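SusD homolog (Bacteroides thetaiotaomicron VPI-5482, PDB 3IHV) probably binds glycans at the outer membrane of this gut bacterium, as a SusD-family partner in nutrient capture. Local coordinates at residues 24-37 / 116-130. Numbering follows the deposited sequence.
Sequences LLGVYRTNTLDAMY and YIAEARALRGMFYFE. With EDO (1,2-ethanediol), chain M.
Y116 meets L24 first: CD2 of the leucine rests 3.7 Å from CD1 of the tyrosine ring, while L24 CD1 turns to the backbone of the 116-130 helix and the CB of A120. One turn on, E119 takes the Y28 hydroxyl on OE1, OH to OE1 2.6 Å, through the anti lone pair, with ring and carboxylate planes 61° apart. The other oxygen, OE2, is salt-bridged to R186 and R192, so this buried carboxylate probably stays ionised. Y28 OH has a second bond, to F193 N. L123 sits at the middle. Its CD1 lies 3.5 Å from the centroid of the Y28 ring, almost on the normal, a CH-pi contact, and also meets V27 CG1; CD2 packs 3.6 Å from N31 ND2, whose N-H goes to O2 of a bound 1,2-ethanediol, probably from the crystallisation liquor. M126, a selenomethionine like M36, has CG anti to its backbone N (chi1 -175°) and an extended chain, which carries CE up to Y37, 3.5 Å from CE2. F127 then puts its ring edge against N31 OD1, 3.4 Å from CE1; that buried oxygen has no hydrogen-bond partner in the model. The methyl of M36 and CG1 of V27 touch the same ring. E130 closes the row: OE2 receives Y37 OH at 2.7 Å, again on the anti lone pair, and OE1 pairs with R133 and R134. Segments 24-29 and 116-130 of helices 17-29 and 107-135 run nearly parallel, 19° between their axes, and the turn into helix 34-38 extends the interface. Helices 17-29 and 107-135 belong to the helical, TPR-related part of the SusD fold, where helices 75-101, 159-176 and 195-210 also pack against 107-135, with Y116 on F94 and M126 on L201.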
loop_
_atom_site.group_PDB
_atom_site.type_symbol
_atom_site.label_atom_id
_atom_site.label_comp_id
_atom_site.label_asym_id
_atom_site.label_seq_id
_atom_site.Cartn_x
_atom_site.Cartn_y
_atom_site.Cartn_z
ATOM N N LEU A 24 -0.190 11.057 20.509
ATOM C CA LEU A 24 0.377 10.794 19.176
ATOM C C LEU A 24 0.125 9.365 18.713
ATOM O O LEU A 24 -0.219 9.116 17.574
ATOM C CB LEU A 24 1.896 11.042 19.163
ATOM C CG LEU A 24 2.631 10.661 17.890
ATOM C CD1 LEU A 24 2.227 11.546 16.741
ATOM C CD2 LEU A 24 4.156 10.728 18.143
ATOM N N LEU A 25 0.302 8.406 19.605
ATOM C CA LEU A 25 0.055 7.022 19.274
ATOM C C LEU A 25 -1.409 6.794 18.869
ATOM O O LEU A 25 -1.684 5.904 18.075
ATOM C CB LEU A 25 0.502 6.102 20.422
ATOM C CG LEU A 25 2.042 5.987 20.592
ATOM C CD1 LEU A 25 2.338 5.044 21.766
ATOM C CD2 LEU A 25 2.754 5.530 19.387
ATOM N N GLY A 26 -2.327 7.605 19.387
ATOM C CA GLY A 26 -3.721 7.544 18.963
ATOM C C GLY A 26 -3.935 7.982 17.513
ATOM O O GLY A 26 -4.882 7.524 16.831
ATOM N N VAL A 27 -3.078 8.881 17.015
ATOM C CA VAL A 27 -3.130 9.266 15.619
ATOM C C VAL A 27 -2.695 8.059 14.770
ATOM O O VAL A 27 -3.351 7.698 13.777
ATOM C CB VAL A 27 -2.237 10.510 15.293
ATOM C CG1 VAL A 27 -2.477 10.964 13.824
ATOM C CG2 VAL A 27 -2.535 11.668 16.290
ATOM N N TYR A 28 -1.572 7.456 15.140
ATOM C CA TYR A 28 -1.134 6.247 14.476
ATOM C C TYR A 28 -2.167 5.127 14.476
ATOM O O TYR A 28 -2.278 4.400 13.488
ATOM C CB TYR A 28 0.105 5.687 15.132
ATOM C CG TYR A 28 1.412 6.373 14.742
ATOM C CD1 TYR A 28 2.079 5.997 13.596
ATOM C CD2 TYR A 28 1.975 7.352 15.550
ATOM C CE1 TYR A 28 3.280 6.575 13.233
ATOM C CE2 TYR A 28 3.164 7.961 15.197
ATOM C CZ TYR A 28 3.842 7.536 14.053
ATOM O OH TYR A 28 5.041 8.081 13.651
ATOM N N ARG A 29 -2.888 4.961 15.581
ATOM C CA ARG A 29 -3.832 3.853 15.707
ATOM C C ARG A 29 -4.871 3.911 14.593
ATOM O O ARG A 29 -5.422 2.887 14.229
ATOM C CB ARG A 29 -4.469 3.897 17.095
ATOM C CG ARG A 29 -5.384 2.788 17.490
ATOM C CD ARG A 29 -5.817 3.048 18.981
ATOM N NE ARG A 29 -4.634 3.250 19.830
ATOM C CZ ARG A 29 -4.375 4.289 20.648
ATOM N NH1 ARG A 29 -5.269 5.245 20.907
ATOM N NH2 ARG A 29 -3.214 4.317 21.290
ATOM N N THR A 30 -5.118 5.095 14.018
ATOM C CA THR A 30 -6.081 5.210 12.912
ATOM C C THR A 30 -5.750 4.191 11.809
ATOM O O THR A 30 -6.650 3.537 11.224
ATOM C CB THR A 30 -6.111 6.626 12.322
ATOM O OG1 THR A 30 -6.101 7.591 13.377
ATOM C CG2 THR A 30 -7.362 6.834 11.482
ATOM N N ASN A 31 -4.452 4.018 11.555
ATOM C CA ASN A 31 -3.991 3.137 10.503
ATOM C C ASN A 31 -4.425 1.689 10.598
ATOM O O ASN A 31 -4.460 1.042 9.555
ATOM C CB ASN A 31 -2.452 3.180 10.376
ATOM C CG ASN A 31 -1.971 4.471 9.751
ATOM O OD1 ASN A 31 -2.677 5.078 8.935
ATOM N ND2 ASN A 31 -0.773 4.872 10.103
ATOM N N THR A 32 -4.713 1.202 11.802
ATOM C CA THR A 32 -5.057 -0.212 12.017
ATOM C C THR A 32 -6.528 -0.510 11.786
ATOM O O THR A 32 -6.932 -1.661 11.865
ATOM C CB THR A 32 -4.631 -0.722 13.420
ATOM O OG1 THR A 32 -5.289 0.039 14.437
ATOM C CG2 THR A 32 -3.090 -0.654 13.573
ATOM N N LEU A 33 -7.330 0.524 11.565
ATOM C CA LEU A 33 -8.746 0.322 11.249
ATOM C C LEU A 33 -8.942 -0.529 9.990
ATOM O O LEU A 33 -8.197 -0.443 9.022
ATOM C CB LEU A 33 -9.454 1.654 11.055
ATOM C CG LEU A 33 -9.692 2.511 12.320
ATOM C CD1 LEU A 33 -10.021 3.906 11.886
ATOM C CD2 LEU A 33 -10.789 1.972 13.258
ATOM N N ASP A 34 -10.033 -1.287 10.007
ATOM C CA ASP A 34 -10.422 -2.111 8.890
ATOM C C ASP A 34 -10.575 -1.225 7.643
ATOM O O ASP A 34 -10.130 -1.580 6.556
ATOM C CB ASP A 34 -11.735 -2.813 9.278
ATOM C CG ASP A 34 -12.012 -4.098 8.487
ATOM O OD1 ASP A 34 -11.144 -4.989 8.426
ATOM O OD2 ASP A 34 -13.142 -4.229 7.975
ATOM N N ALA A 35 -11.156 -0.034 7.821
ATOM C CA ALA A 35 -11.358 0.908 6.732
ATOM C C ALA A 35 -10.096 1.628 6.269
ATOM O O ALA A 35 -10.110 2.374 5.287
ATOM C CB ALA A 35 -12.445 1.953 7.140
HETATM N N MSE A 36 -9.012 1.453 7.013
HETATM C CA MSE A 36 -7.684 1.950 6.689
HETATM C C MSE A 36 -6.846 0.726 6.264
HETATM O O MSE A 36 -7.277 -0.001 5.366
HETATM C CB MSE A 36 -7.097 2.713 7.885
HETATM C CG MSE A 36 -7.910 3.922 8.276
HETATM SE SE MSE A 36 -7.676 5.425 7.068
HETATM C CE MSE A 36 -5.816 5.888 7.492
ATOM N N TYR A 37 -5.707 0.442 6.903
ATOM C CA TYR A 37 -4.820 -0.608 6.374
ATOM C C TYR A 37 -5.140 -2.022 6.833
ATOM O O TYR A 37 -4.487 -2.964 6.392
ATOM C CB TYR A 37 -3.335 -0.201 6.582
ATOM C CG TYR A 37 -3.051 1.118 5.896
ATOM C CD1 TYR A 37 -2.824 1.155 4.547
ATOM C CD2 TYR A 37 -3.099 2.328 6.594
ATOM C CE1 TYR A 37 -2.638 2.363 3.879
ATOM C CE2 TYR A 37 -2.893 3.542 5.937
ATOM C CZ TYR A 37 -2.685 3.552 4.599
ATOM O OH TYR A 37 -2.519 4.762 3.957
ATOM N N TYR A 116 7.557 14.603 17.649
ATOM C CA TYR A 116 6.161 14.191 17.641
ATOM C C TYR A 116 5.310 15.050 16.721
ATOM O O TYR A 116 4.394 14.518 16.077
ATOM C CB TYR A 116 5.555 14.143 19.065
ATOM C CG TYR A 116 6.272 13.292 20.080
ATOM C CD1 TYR A 116 7.169 12.300 19.713
ATOM C CD2 TYR A 116 6.018 13.463 21.422
ATOM C CE1 TYR A 116 7.813 11.560 20.682
ATOM C CE2 TYR A 116 6.615 12.697 22.368
ATOM C CZ TYR A 116 7.508 11.748 21.995
ATOM O OH TYR A 116 8.122 11.020 22.995
ATOM N N ILE A 117 5.616 16.360 16.640
ATOM C CA ILE A 117 4.968 17.267 15.712
ATOM C C ILE A 117 5.241 16.781 14.308
ATOM O O ILE A 117 4.329 16.709 13.475
ATOM C CB ILE A 117 5.443 18.742 15.907
ATOM C CG1 ILE A 117 4.853 19.310 17.214
ATOM C CG2 ILE A 117 5.053 19.623 14.687
ATOM C CD1 ILE A 117 5.566 20.588 17.752
ATOM N N ALA A 118 6.499 16.422 14.042
ATOM C CA ALA A 118 6.880 15.934 12.732
ATOM C C ALA A 118 6.134 14.644 12.365
ATOM O O ALA A 118 5.719 14.460 11.214
ATOM C CB ALA A 118 8.436 15.706 12.693
ATOM N N GLU A 119 6.031 13.716 13.313
ATOM C CA GLU A 119 5.301 12.446 13.118
ATOM C C GLU A 119 3.840 12.683 12.825
ATOM O O GLU A 119 3.286 12.077 11.911
ATOM C CB GLU A 119 5.441 11.515 14.323
ATOM C CG GLU A 119 6.857 11.028 14.548
ATOM C CD GLU A 119 6.940 10.101 15.733
ATOM O OE1 GLU A 119 6.204 9.081 15.710
ATOM O OE2 GLU A 119 7.715 10.376 16.688
ATOM N N ALA A 120 3.221 13.595 13.547
ATOM C CA ALA A 120 1.802 13.893 13.318
ATOM C C ALA A 120 1.585 14.533 11.976
ATOM O O ALA A 120 0.578 14.248 11.300
ATOM C CB ALA A 120 1.234 14.789 14.471
ATOM N N ARG A 121 2.478 15.435 11.590
ATOM C CA ARG A 121 2.386 16.095 10.306
ATOM C C ARG A 121 2.622 15.087 9.179
ATOM O O ARG A 121 1.968 15.200 8.135
ATOM C CB ARG A 121 3.362 17.282 10.195
ATOM C CG ARG A 121 3.012 18.444 11.096
ATOM C CD ARG A 121 3.776 19.731 10.758
ATOM N NE ARG A 121 3.354 20.297 9.474
ATOM C CZ ARG A 121 3.767 21.469 8.981
ATOM N NH1 ARG A 121 4.637 22.221 9.636
ATOM N NH2 ARG A 121 3.319 21.884 7.814
ATOM N N ALA A 122 3.556 14.149 9.367
ATOM C CA ALA A 122 3.801 13.111 8.359
ATOM C C ALA A 122 2.544 12.250 8.182
ATOM O O ALA A 122 2.151 11.948 7.062
ATOM C CB ALA A 122 5.029 12.247 8.717
ATOM N N LEU A 123 1.906 11.883 9.286
ATOM C CA LEU A 123 0.670 11.099 9.242
ATOM C C LEU A 123 -0.415 11.895 8.521
ATOM O O LEU A 123 -1.117 11.362 7.653
ATOM C CB LEU A 123 0.241 10.727 10.639
ATOM C CG LEU A 123 0.992 9.536 11.282
ATOM C CD1 LEU A 123 0.820 9.546 12.789
ATOM C CD2 LEU A 123 0.593 8.185 10.646
ATOM N N ARG A 124 -0.563 13.165 8.883
ATOM C CA ARG A 124 -1.554 14.017 8.230
ATOM C C ARG A 124 -1.315 14.110 6.702
ATOM O O ARG A 124 -2.245 13.987 5.887
ATOM C CB ARG A 124 -1.582 15.390 8.884
ATOM C CG ARG A 124 -2.683 16.281 8.323
ATOM C CD ARG A 124 -2.878 17.556 9.139
ATOM N NE ARG A 124 -1.721 18.427 9.045
ATOM C CZ ARG A 124 -1.558 19.546 9.729
ATOM N NH1 ARG A 124 -2.473 19.948 10.601
ATOM N NH2 ARG A 124 -0.474 20.280 9.554
ATOM N N GLY A 125 -0.053 14.214 6.315
ATOM C CA GLY A 125 0.326 14.213 4.888
ATOM C C GLY A 125 -0.056 12.896 4.214
ATOM O O GLY A 125 -0.588 12.889 3.097
HETATM N N MSE A 126 0.196 11.787 4.916
HETATM C CA MSE A 126 -0.137 10.452 4.433
HETATM C C MSE A 126 -1.672 10.332 4.252
HETATM O O MSE A 126 -2.138 9.818 3.229
HETATM C CB MSE A 126 0.394 9.393 5.409
HETATM C CG MSE A 126 0.189 7.985 4.930
HETATM SE SE MSE A 126 1.121 6.825 6.201
HETATM C CE MSE A 126 0.201 5.122 5.925
ATOM N N PHE A 127 -2.445 10.817 5.231
ATOM C CA PHE A 127 -3.915 10.739 5.153
ATOM C C PHE A 127 -4.438 11.593 3.994
ATOM O O PHE A 127 -5.260 11.130 3.186
ATOM C CB PHE A 127 -4.592 11.189 6.442
ATOM C CG PHE A 127 -4.188 10.407 7.666
ATOM C CD1 PHE A 127 -3.811 9.069 7.601
ATOM C CD2 PHE A 127 -4.171 11.027 8.892
ATOM C CE1 PHE A 127 -3.459 8.371 8.758
ATOM C CE2 PHE A 127 -3.819 10.338 10.011
ATOM C CZ PHE A 127 -3.460 9.032 9.952
ATOM N N TYR A 128 -3.932 12.811 3.866
ATOM C CA TYR A 128 -4.323 13.664 2.732
ATOM C C TYR A 128 -3.880 13.108 1.404
ATOM O O TYR A 128 -4.563 13.319 0.396
ATOM C CB TYR A 128 -3.877 15.111 2.859
ATOM C CG TYR A 128 -4.802 15.943 3.702
ATOM C CD1 TYR A 128 -6.033 16.327 3.237
ATOM C CD2 TYR A 128 -4.433 16.335 4.979
ATOM C CE1 TYR A 128 -6.892 17.080 4.010
ATOM C CE2 TYR A 128 -5.282 17.090 5.753
ATOM C CZ TYR A 128 -6.489 17.462 5.265
ATOM O OH TYR A 128 -7.314 18.211 6.062
ATOM N N PHE A 129 -2.737 12.409 1.372
ATOM C CA PHE A 129 -2.282 11.809 0.127
ATOM C C PHE A 129 -3.281 10.766 -0.328
ATOM O O PHE A 129 -3.623 10.719 -1.499
ATOM C CB PHE A 129 -0.888 11.178 0.314
ATOM C CG PHE A 129 -0.315 10.544 -0.947
ATOM C CD1 PHE A 129 -0.382 11.193 -2.166
ATOM C CD2 PHE A 129 0.348 9.356 -0.895
ATOM C CE1 PHE A 129 0.139 10.648 -3.309
ATOM C CE2 PHE A 129 0.897 8.805 -2.067
ATOM C CZ PHE A 129 0.803 9.480 -3.257
ATOM N N GLU A 130 -3.687 9.877 0.585
ATOM C CA GLU A 130 -4.698 8.878 0.254
ATOM C C GLU A 130 -5.978 9.545 -0.232
ATOM O O GLU A 130 -6.563 9.106 -1.228
ATOM C CB GLU A 130 -5.025 7.928 1.416
ATOM C CG GLU A 130 -3.890 7.005 1.820
ATOM C CD GLU A 130 -3.688 5.794 0.893
ATOM O OE1 GLU A 130 -4.019 5.879 -0.307
ATOM O OE2 GLU A 130 -3.166 4.750 1.368
HETATM C C1 EDO M . 0.531 0.809 13.582
HETATM O O1 EDO M . 1.875 0.575 13.195
HETATM C C2 EDO M . 0.116 2.242 13.304
HETATM O O2 EDO M . 0.473 2.748 12.011
#